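Local coordinates for protein probable polyketide synthase 1 (Dictyostelium discoideum, PDB 2H84) that probably acts as a polyketide synthase making acylpyrones in vitro, this piece being its C-terminal type III domain, which extends and cyclises polyketide chains, at residues S32-F41 against D68-K77; L226-F237 against L363-V374. All coordinates share one frame; numbering follows the deposited sequence.

Contact 1 of 2, residues S32-F41 against D68-K77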
loop_
_atom_site.group_PDB
_atom_site.type_symbol
_atom_site.label_atom_id
_atom_site.label_comp_id
_atom_site.label_asym_id
_atom_site.label_seq_id
_atom_site.Cartn_x
_atom_site.Cartn_y
_atom_site.Cartn_z
ATOM N N SER A 32 1.345 29.966 -19.173
ATOM C CA SER A 32 2.801 30.040 -19.227
ATOM C C SER A 32 3.388 28.634 -19.322
ATOM O O SER A 32 4.400 28.436 -19.992
ATOM C CB SER A 32 3.363 30.781 -18.014
ATOM O OG SER A 32 2.803 30.272 -16.826
ATOM N N LEU A 33 2.755 27.662 -18.666
ATOM C CA LEU A 33 3.209 26.275 -18.754
ATOM C C LEU A 33 2.973 25.843 -20.201
ATOM O O LEU A 33 3.781 25.134 -20.794
ATOM C CB LEU A 33 2.414 25.360 -17.812
ATOM C CG LEU A 33 2.694 25.394 -16.303
ATOM C CD1 LEU A 33 1.678 24.493 -15.594
ATOM C CD2 LEU A 33 4.117 24.929 -16.002
ATOM N N LYS A 34 1.857 26.284 -20.770
ATOM C CA LYS A 34 1.559 25.961 -22.149
ATOM C C LYS A 34 2.744 26.443 -22.968
ATOM O O LYS A 34 3.440 25.645 -23.580
ATOM C CB LYS A 34 0.304 26.681 -22.615
ATOM C CG LYS A 34 -0.082 26.348 -24.041
ATOM C CD LYS A 34 -0.491 27.592 -24.828
ATOM C CE LYS A 34 -1.725 28.278 -24.258
ATOM N NZ LYS A 34 -2.233 29.331 -25.186
ATOM N N ASP A 35 2.988 27.748 -22.962
ATOM C CA ASP A 35 4.102 28.295 -23.720
ATOM C C ASP A 35 5.353 27.477 -23.478
ATOM O O ASP A 35 5.856 26.809 -24.375
ATOM C CB ASP A 35 4.404 29.745 -23.318
ATOM C CG ASP A 35 3.210 30.664 -23.455
ATOM O OD1 ASP A 35 2.418 30.494 -24.410
ATOM O OD2 ASP A 35 3.077 31.572 -22.607
ATOM N N SER A 36 5.842 27.540 -22.246
ATOM C CA SER A 36 7.062 26.845 -21.839
ATOM C C SER A 36 7.210 25.410 -22.281
ATOM O O SER A 36 8.017 25.108 -23.160
ATOM C CB SER A 36 7.235 26.916 -20.320
ATOM O OG SER A 36 7.651 28.213 -19.922
ATOM N N ILE A 37 6.442 24.512 -21.683
ATOM C CA ILE A 37 6.602 23.126 -22.065
ATOM C C ILE A 37 6.293 22.793 -23.524
ATOM O O ILE A 37 6.956 21.937 -24.104
ATOM C CB ILE A 37 5.870 22.153 -21.100
ATOM C CG1 ILE A 37 4.807 21.378 -21.789
ATOM C CG2 ILE A 37 5.148 22.826 -20.108
ATOM C CD1 ILE A 37 4.480 20.189 -20.984
ATOM N N SER A 38 5.344 23.492 -24.139
ATOM C CA SER A 38 5.028 23.225 -25.540
ATOM C C SER A 38 6.211 23.518 -26.463
ATOM O O SER A 38 6.580 22.680 -27.283
ATOM C CB SER A 38 3.817 24.046 -25.998
ATOM O OG SER A 38 4.137 25.417 -26.161
ATOM N N ASN A 39 6.799 24.701 -26.337
ATOM C CA ASN A 39 7.930 25.065 -27.176
ATOM C C ASN A 39 9.162 24.199 -26.910
ATOM O O ASN A 39 9.991 24.000 -27.802
ATOM C CB ASN A 39 8.289 26.539 -26.977
ATOM C CG ASN A 39 7.186 27.467 -27.432
ATOM O OD1 ASN A 39 6.711 27.367 -28.562
ATOM N ND2 ASN A 39 6.773 28.382 -26.557
ATOM N N ASP A 40 9.288 23.688 -25.688
ATOM C CA ASP A 40 10.434 22.849 -25.328
ATOM C C ASP A 40 10.223 21.368 -25.630
ATOM O O ASP A 40 11.159 20.573 -25.542
ATOM C CB ASP A 40 10.766 22.978 -23.837
ATOM C CG ASP A 40 11.202 24.369 -23.446
ATOM O OD1 ASP A 40 11.908 25.027 -24.237
ATOM O OD2 ASP A 40 10.856 24.798 -22.329
ATOM N N PHE A 41 9.000 20.998 -25.992
ATOM C CA PHE A 41 8.685 19.602 -26.259
ATOM C C PHE A 41 9.505 18.932 -27.360
ATOM O O PHE A 41 9.756 17.724 -27.298
ATOM C CB PHE A 41 7.199 19.454 -26.582
ATOM C CG PHE A 41 6.605 18.156 -26.109
ATOM C CD1 PHE A 41 6.290 17.977 -24.767
ATOM C CD2 PHE A 41 6.391 17.107 -26.991
ATOM C CE1 PHE A 41 5.763 16.780 -24.314
ATOM C CE2 PHE A 41 5.863 15.903 -26.542
ATOM C CZ PHE A 41 5.552 15.740 -25.203
ATOM N N ASP A 68 8.582 23.391 -11.544
ATOM C CA ASP A 68 7.996 24.451 -12.348
ATOM C C ASP A 68 8.685 24.489 -13.702
ATOM O O ASP A 68 9.743 25.089 -13.858
ATOM C CB ASP A 68 8.154 25.795 -11.624
ATOM C CG ASP A 68 7.463 26.940 -12.345
ATOM O OD1 ASP A 68 7.375 28.051 -11.787
ATOM O OD2 ASP A 68 7.011 26.748 -13.482
ATOM N N TYR A 69 8.067 23.850 -14.683
ATOM C CA TYR A 69 8.634 23.791 -16.010
ATOM C C TYR A 69 8.843 25.129 -16.710
ATOM O O TYR A 69 9.552 25.197 -17.712
ATOM C CB TYR A 69 7.796 22.854 -16.882
ATOM C CG TYR A 69 7.979 21.400 -16.509
ATOM C CD1 TYR A 69 7.319 20.849 -15.413
ATOM C CD2 TYR A 69 8.870 20.590 -17.216
ATOM C CE1 TYR A 69 7.547 19.532 -15.031
ATOM C CE2 TYR A 69 9.103 19.280 -16.844
ATOM C CZ TYR A 69 8.444 18.755 -15.753
ATOM O OH TYR A 69 8.696 17.455 -15.381
ATOM N N THR A 70 8.249 26.197 -16.192
ATOM C CA THR A 70 8.425 27.498 -16.821
ATOM C C THR A 70 9.831 27.991 -16.519
ATOM O O THR A 70 10.355 28.858 -17.220
ATOM C CB THR A 70 7.397 28.542 -16.323
ATOM O OG1 THR A 70 7.797 29.059 -15.047
ATOM C CG2 THR A 70 6.046 27.908 -16.180
ATOM N N LYS A 71 10.438 27.438 -15.467
ATOM C CA LYS A 71 11.809 27.787 -15.091
ATOM C C LYS A 71 12.736 27.013 -16.030
ATOM O O LYS A 71 12.660 25.789 -16.120
ATOM C CB LYS A 71 12.094 27.386 -13.645
ATOM C CG LYS A 71 11.239 28.088 -12.612
ATOM C CD LYS A 71 11.892 27.947 -11.243
ATOM C CE LYS A 71 11.123 28.682 -10.156
ATOM N NZ LYS A 71 11.325 28.000 -8.844
ATOM N N PRO A 72 13.627 27.720 -16.738
ATOM C CA PRO A 72 14.580 27.135 -17.693
ATOM C C PRO A 72 15.317 25.856 -17.305
ATOM O O PRO A 72 15.424 24.948 -18.123
ATOM C CB PRO A 72 15.537 28.286 -17.967
ATOM C CG PRO A 72 14.642 29.471 -17.868
ATOM C CD PRO A 72 13.838 29.173 -16.625
ATOM N N GLU A 73 15.829 25.785 -16.076
ATOM C CA GLU A 73 16.561 24.597 -15.630
ATOM C C GLU A 73 15.654 23.376 -15.622
ATOM O O GLU A 73 16.083 22.281 -15.975
ATOM C CB GLU A 73 17.150 24.784 -14.225
ATOM C CG GLU A 73 17.430 26.221 -13.840
ATOM C CD GLU A 73 16.258 26.865 -13.118
ATOM O OE1 GLU A 73 15.997 26.481 -11.954
ATOM O OE2 GLU A 73 15.601 27.749 -13.717
ATOM N N ASN A 74 14.403 23.560 -15.223
ATOM C CA ASN A 74 13.468 22.448 -15.188
ATOM C C ASN A 74 12.835 22.125 -16.543
ATOM O O ASN A 74 11.900 21.322 -16.604
ATOM C CB ASN A 74 12.344 22.739 -14.200
ATOM C CG ASN A 74 12.847 23.292 -12.888
ATOM O OD1 ASN A 74 13.781 22.758 -12.289
ATOM N ND2 ASN A 74 12.215 24.363 -12.420
ATOM N N SER A 75 13.320 22.748 -17.616
ATOM C CA SER A 75 12.759 22.511 -18.938
ATOM C C SER A 75 12.481 21.038 -19.109
ATOM O O SER A 75 13.249 20.208 -18.633
ATOM C CB SER A 75 13.718 22.963 -20.026
ATOM O OG SER A 75 13.173 22.665 -21.303
ATOM N N ILE A 76 11.388 20.714 -19.792
ATOM C CA ILE A 76 11.005 19.324 -20.007
ATOM C C ILE A 76 11.950 18.637 -20.986
ATOM O O ILE A 76 12.044 17.411 -21.011
ATOM C CB ILE A 76 9.553 19.232 -20.539
ATOM C CG1 ILE A 76 9.031 17.800 -20.448
ATOM C CG2 ILE A 76 9.504 19.706 -21.971
ATOM C CD1 ILE A 76 7.541 17.695 -20.659
ATOM N N LYS A 77 12.666 19.429 -21.778
ATOM C CA LYS A 77 13.593 18.861 -22.753
ATOM C C LYS A 77 14.834 18.276 -22.104
ATOM O O LYS A 77 15.686 17.715 -22.791
ATOM C CB LYS A 77 14.023 19.904 -23.794
ATOM C CG LYS A 77 14.888 21.016 -23.243
ATOM C CD LYS A 77 15.668 21.703 -24.343
ATOM C CE LYS A 77 15.256 23.153 -24.522
ATOM N NZ LYS A 77 16.443 24.054 -24.704
HETATM O O HOH W 1 10.524 29.807 -19.992
#
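Ser36 and Thr70 bring helix 30-40 and the loop leading to helix 84-110 together, yet no clear hydrogen bond passes directly between the segments: a water does the bridging. It donates to Thr70 O at 2.9 Å and is also hydrogen-bonded to Ser36 OG, while Ser36 OG itself lies against Thr70 CA. The threonine hydroxyl is engaged elsewhere. With chi1 at 79°, Thr70 OG1 sits between its backbone N and carbonyl carbon and donates back to Asp68 OD2 at 2.9 Å. Thr70 N uses the same carboxylate oxygen, from the same face and above the carboxylate plane. This double grip fixes the rotation of Thr70 and presents its methyl to the helix, where Thr70 CG2 meets Leu33 CD2 at 3.6 Å. Lys71 N, closing the turn, and Asn74 ND2 reach Asp68 O from opposite faces of its carbonyl.

Further along the loop, Ile76 packs on the helix with both branches. Its CD1 lies 4.0 Å from Ile37 CD1 and 4.2 Å from Phe41 CE1, while the other branch, Ile76 CG2, rests on Asp40 CB. Tyr69 CB lies 4.2 Å from Ile37 CG2, but the Tyr69 ring leads away, stacking with Phe191 and bonding through its hydroxyl to Ser188 O. At the margin, Lys77 CE passes Asp40 OD1 at 3.8 Å; the opposite charges lie near each other without forming a salt bridge. The arrangement is helix-on-loop packing, with the loop shaped by an Asx turn within the type I beta turn Asp68-Lys71, in the outer part of the chalcone synthase N-terminal domain.

Contact 2 of 2, residues L226-F237 against L363-V374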
loop_
_atom_site.group_PDB
_atom_site.type_symbol
_atom_site.label_atom_id
_atom_site.label_comp_id
_atom_site.label_asym_id
_atom_site.label_seq_id
_atom_site.Cartn_x
_atom_site.Cartn_y
_atom_site.Cartn_z
ATOM N N LEU A 226 -18.261 16.834 9.056
ATOM C CA LEU A 226 -18.318 17.469 7.744
ATOM C C LEU A 226 -19.164 16.675 6.750
ATOM O O LEU A 226 -19.987 17.249 6.038
ATOM C CB LEU A 226 -16.900 17.656 7.195
ATOM C CG LEU A 226 -16.003 18.610 7.988
ATOM C CD1 LEU A 226 -14.560 18.506 7.508
ATOM C CD2 LEU A 226 -16.518 20.021 7.831
ATOM N N TYR A 227 -18.958 15.360 6.696
ATOM C CA TYR A 227 -19.709 14.502 5.783
ATOM C C TYR A 227 -20.023 13.195 6.467
ATOM O O TYR A 227 -19.208 12.678 7.231
ATOM C CB TYR A 227 -18.904 14.159 4.522
ATOM C CG TYR A 227 -18.561 15.319 3.623
ATOM C CD1 TYR A 227 -17.387 16.051 3.807
ATOM C CD2 TYR A 227 -19.401 15.673 2.563
ATOM C CE1 TYR A 227 -17.057 17.104 2.954
ATOM C CE2 TYR A 227 -19.080 16.724 1.703
ATOM C CZ TYR A 227 -17.911 17.430 1.900
ATOM O OH TYR A 227 -17.595 18.436 1.018
ATOM N N GLU A 228 -21.206 12.654 6.199
ATOM C CA GLU A 228 -21.564 11.371 6.777
ATOM C C GLU A 228 -21.397 10.344 5.675
ATOM O O GLU A 228 -22.192 10.297 4.742
ATOM C CB GLU A 228 -23.011 11.346 7.258
ATOM C CG GLU A 228 -23.343 10.054 7.984
ATOM C CD GLU A 228 -24.818 9.913 8.316
ATOM O OE1 GLU A 228 -25.476 10.949 8.585
ATOM O OE2 GLU A 228 -25.312 8.757 8.324
ATOM N N VAL A 229 -20.356 9.530 5.769
ATOM C CA VAL A 229 -20.131 8.516 4.757
ATOM C C VAL A 229 -21.037 7.309 5.004
ATOM O O VAL A 229 -20.732 6.418 5.789
ATOM C CB VAL A 229 -18.626 8.150 4.696
ATOM C CG1 VAL A 229 -18.088 7.936 5.980
ATOM C CG2 VAL A 229 -18.432 6.945 4.033
ATOM N N MET A 230 -22.167 7.309 4.311
ATOM C CA MET A 230 -23.164 6.267 4.454
ATOM C C MET A 230 -22.719 4.934 3.890
ATOM O O MET A 230 -22.879 3.897 4.530
ATOM C CB MET A 230 -24.448 6.735 3.796
ATOM C CG MET A 230 -24.896 8.078 4.348
ATOM S SD MET A 230 -26.276 8.758 3.458
ATOM C CE MET A 230 -27.505 7.513 3.688
ATOM N N CYS A 231 -22.168 4.951 2.688
ATOM C CA CYS A 231 -21.672 3.722 2.087
ATOM C C CYS A 231 -20.769 4.049 0.911
ATOM O O CYS A 231 -20.801 5.160 0.373
ATOM C CB CYS A 231 -22.828 2.815 1.645
ATOM S SG CYS A 231 -23.845 3.478 0.349
ATOM N N SER A 232 -19.937 3.088 0.533
ATOM C CA SER A 232 -19.025 3.280 -0.584
ATOM C C SER A 232 -18.710 1.935 -1.193
ATOM O O SER A 232 -18.657 0.932 -0.488
ATOM C CB SER A 232 -17.744 3.959 -0.109
ATOM O OG SER A 232 -17.253 3.328 1.055
ATOM N N ILE A 233 -18.509 1.921 -2.506
ATOM C CA ILE A 233 -18.231 0.680 -3.234
ATOM C C ILE A 233 -17.108 0.847 -4.244
ATOM O O ILE A 233 -16.544 1.933 -4.378
ATOM C CB ILE A 233 -19.471 0.216 -4.038
ATOM C CG1 ILE A 233 -19.913 1.351 -4.978
ATOM C CG2 ILE A 233 -20.610 -0.175 -3.098
ATOM C CD1 ILE A 233 -21.001 0.979 -5.949
ATOM N N ASN A 234 -16.783 -0.240 -4.941
ATOM C CA ASN A 234 -15.767 -0.202 -5.991
ATOM C C ASN A 234 -16.056 -1.276 -7.022
ATOM O O ASN A 234 -16.673 -2.298 -6.720
ATOM C CB ASN A 234 -14.328 -0.340 -5.436
ATOM C CG ASN A 234 -14.008 -1.726 -4.894
ATOM O OD1 ASN A 234 -12.884 -1.979 -4.474
ATOM N ND2 ASN A 234 -14.985 -2.623 -4.897
ATOM N N ARG A 235 -15.628 -1.036 -8.254
ATOM C CA ARG A 235 -15.875 -1.990 -9.328
ATOM C C ARG A 235 -14.603 -2.219 -10.128
ATOM O O ARG A 235 -13.784 -1.310 -10.282
ATOM C CB ARG A 235 -16.971 -1.452 -10.265
ATOM C CG ARG A 235 -17.426 -2.413 -11.369
ATOM C CD ARG A 235 -18.820 -2.947 -11.082
ATOM N NE ARG A 235 -19.852 -1.948 -11.326
ATOM C CZ ARG A 235 -21.079 -1.995 -10.816
ATOM N NH1 ARG A 235 -21.443 -2.988 -10.017
ATOM N NH2 ARG A 235 -21.956 -1.055 -11.129
ATOM N N SER A 236 -14.440 -3.437 -10.635
ATOM C CA SER A 236 -13.281 -3.758 -11.449
ATOM C C SER A 236 -13.776 -4.165 -12.832
ATOM O O SER A 236 -14.851 -4.760 -12.962
ATOM C CB SER A 236 -12.479 -4.898 -10.831
ATOM O OG SER A 236 -13.182 -6.118 -10.913
ATOM N N PHE A 237 -13.009 -3.827 -13.864
ATOM C CA PHE A 237 -13.390 -4.178 -15.228
ATOM C C PHE A 237 -12.331 -5.049 -15.913
ATOM O O PHE A 237 -11.189 -4.631 -16.127
ATOM C CB PHE A 237 -13.641 -2.919 -16.070
ATOM C CG PHE A 237 -14.708 -2.014 -15.509
ATOM C CD1 PHE A 237 -14.388 -1.056 -14.547
ATOM C CD2 PHE A 237 -16.036 -2.128 -15.934
ATOM C CE1 PHE A 237 -15.373 -0.242 -14.006
ATOM C CE2 PHE A 237 -17.024 -1.324 -15.401
ATOM C CZ PHE A 237 -16.696 -0.374 -14.441
ATOM N N LEU A 363 -9.022 -1.411 -15.313
ATOM C CA LEU A 363 -9.525 -0.306 -14.702
ATOM C C LEU A 363 -10.393 -0.518 -13.463
ATOM O O LEU A 363 -10.939 -1.626 -13.180
ATOM C CB LEU A 363 -10.304 0.418 -15.765
ATOM C CG LEU A 363 -9.474 0.858 -16.965
ATOM C CD1 LEU A 363 -10.249 1.055 -18.272
ATOM C CD2 LEU A 363 -8.844 2.158 -16.533
ATOM N N ALA A 364 -10.704 0.545 -12.728
ATOM C CA ALA A 364 -11.568 0.445 -11.529
ATOM C C ALA A 364 -12.281 1.698 -11.138
ATOM O O ALA A 364 -11.761 2.769 -11.308
ATOM C CB ALA A 364 -10.728 -0.153 -10.367
ATOM N N PHE A 365 -13.484 1.533 -10.610
ATOM C CA PHE A 365 -14.242 2.701 -10.186
ATOM C C PHE A 365 -14.314 2.647 -8.687
ATOM O O PHE A 365 -14.348 1.566 -8.104
ATOM C CB PHE A 365 -15.679 2.699 -10.737
ATOM C CG PHE A 365 -15.774 2.812 -12.241
ATOM C CD1 PHE A 365 -17.018 2.715 -12.868
ATOM C CD2 PHE A 365 -14.639 3.013 -13.031
ATOM C CE1 PHE A 365 -17.139 2.822 -14.258
ATOM C CE2 PHE A 365 -14.746 3.119 -14.426
ATOM C CZ PHE A 365 -16.002 3.021 -15.041
ATOM N N GLU A 366 -14.290 3.820 -8.069
ATOM C CA GLU A 366 -14.435 3.941 -6.628
ATOM C C GLU A 366 -15.606 4.895 -6.488
ATOM O O GLU A 366 -15.707 5.853 -7.239
ATOM C CB GLU A 366 -13.184 4.551 -5.983
ATOM C CG GLU A 366 -11.997 3.621 -5.808
ATOM C CD GLU A 366 -12.201 2.560 -4.729
ATOM O OE1 GLU A 366 -13.065 2.740 -3.838
ATOM O OE2 GLU A 366 -11.485 1.535 -4.774
ATOM N N GLY A 367 -16.502 4.626 -5.552
ATOM C CA GLY A 367 -17.626 5.517 -5.368
ATOM C C GLY A 367 -17.947 5.626 -3.893
ATOM O O GLY A 367 -17.510 4.806 -3.080
ATOM N N CYS A 368 -18.710 6.646 -3.543
ATOM C CA CYS A 368 -19.079 6.849 -2.165
ATOM C C CYS A 368 -20.299 7.762 -2.093
ATOM O O CYS A 368 -20.399 8.734 -2.840
ATOM C CB CYS A 368 -17.910 7.463 -1.414
ATOM S SG CYS A 368 -18.109 7.412 0.346
ATOM N N PHE A 369 -21.225 7.435 -1.197
ATOM C CA PHE A 369 -22.440 8.209 -1.038
ATOM C C PHE A 369 -22.375 8.883 0.305
ATOM O O PHE A 369 -22.392 8.220 1.346
ATOM C CB PHE A 369 -23.654 7.285 -1.149
ATOM C CG PHE A 369 -24.971 8.005 -1.184
ATOM C CD1 PHE A 369 -25.635 8.303 -0.007
ATOM C CD2 PHE A 369 -25.543 8.398 -2.396
ATOM C CE1 PHE A 369 -26.844 8.987 -0.025
ATOM C CE2 PHE A 369 -26.766 9.093 -2.428
ATOM C CZ PHE A 369 -27.413 9.385 -1.238
ATOM N N LEU A 370 -22.282 10.211 0.282
ATOM C CA LEU A 370 -22.204 10.994 1.529
ATOM C C LEU A 370 -23.398 11.892 1.833
ATOM O O LEU A 370 -24.146 12.273 0.948
ATOM C CB LEU A 370 -20.970 11.879 1.503
ATOM C CG LEU A 370 -19.615 11.270 1.212
ATOM C CD1 LEU A 370 -19.193 11.706 -0.173
ATOM C CD2 LEU A 370 -18.598 11.734 2.241
ATOM N N LYS A 371 -23.537 12.241 3.105
ATOM C CA LYS A 371 -24.600 13.119 3.564
ATOM C C LYS A 371 -23.922 14.374 4.109
ATOM O O LYS A 371 -23.204 14.324 5.105
ATOM C CB LYS A 371 -25.441 12.442 4.662
ATOM C CG LYS A 371 -26.336 13.398 5.432
ATOM C CD LYS A 371 -27.650 12.733 5.771
ATOM C CE LYS A 371 -28.442 13.528 6.786
ATOM N NZ LYS A 371 -29.291 12.623 7.609
ATOM N N ASN A 372 -24.112 15.480 3.400
ATOM C CA ASN A 372 -23.520 16.755 3.751
ATOM C C ASN A 372 -24.042 17.213 5.100
ATOM O O ASN A 372 -25.160 17.716 5.201
ATOM C CB ASN A 372 -23.849 17.772 2.652
ATOM C CG ASN A 372 -23.541 17.244 1.259
ATOM O OD1 ASN A 372 -24.238 17.551 0.293
ATOM N ND2 ASN A 372 -22.485 16.438 1.156
ATOM N N VAL A 373 -23.244 17.005 6.145
ATOM C CA VAL A 373 -23.632 17.379 7.510
ATOM C C VAL A 373 -23.246 18.810 7.941
ATOM O O VAL A 373 -23.792 19.307 8.910
ATOM C CB VAL A 373 -23.006 16.455 8.560
ATOM C CG1 VAL A 373 -23.553 15.171 8.514
ATOM C CG2 VAL A 373 -21.672 16.210 8.280
ATOM N N VAL A 374 -22.342 19.477 7.219
ATOM C CA VAL A 374 -21.854 20.849 7.529
ATOM C C VAL A 374 -22.953 22.005 7.632
ATOM O O VAL A 374 -23.921 23.100 7.507
ATOM C CB VAL A 374 -20.725 21.097 6.504
ATOM C CG1 VAL A 374 -20.856 22.345 5.845
ATOM C CG2 VAL A 374 -19.497 21.155 7.147
ATOM O OXT VAL A 374 -21.689 22.148 8.441
#
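Phe237 turns its edge onto the face of Phe365, the ring planes standing 54° apart. Phe237 CE1 lies over the centre of the Phe365 ring, and the centroids are 4.3 Å apart. Phe365 also meets Phe272 edge-to-face, and an alanine here would probably leave both aromatic partners without the ring they pack on and Phe237 freer to turn. Met230 approaches Phe369 differently: its sulfur lies in the ring plane, at the edge, with Met230 SD 3.5 Å from Phe369 CE1. A classic beta bulge, with Met230 and Cys231 both opposite Phe369, interrupts the antiparallel pairing of 227-236 and 364-372, neighbouring strands in the core of the thiolase fold. On the other face of the sheet, Asn234 and Glu366 run side by side, amide and carboxylate planes 62° apart. A bend at chi2 (-71°) brings Glu366 OE2 to 3.5 Å from Asn234 CB; this carboxylate forms a salt bridge with Arg165, and the side chain of Glu366 lies about 9 Å from that of Cys157, the predicted active-site residue. Asn234 OD1 instead accepts from Arg149 N of the second subunit. Glu228 OE1 stays 4.3 Å from Lys371 NZ, beyond a salt bridge.

Contact 1 is a partly buried, peripheral join between a helix and an irregular loop in the N-terminal family region, and a water takes part in it. Contact 2 is buried and pairs two core strands in the C-terminal region, where a ladder of backbone hydrogen bonds carries the join and an aromatic pair and a Met-aromatic contact add to it. Chemistry thus follows place in the fold. The centres of contact 1 and contact 2 are about 37 Å apart, on opposite sides of the chain's centre, and the two share no element. The second subunit touches contact 2 but not contact 1, which also lies away from the predicted active site.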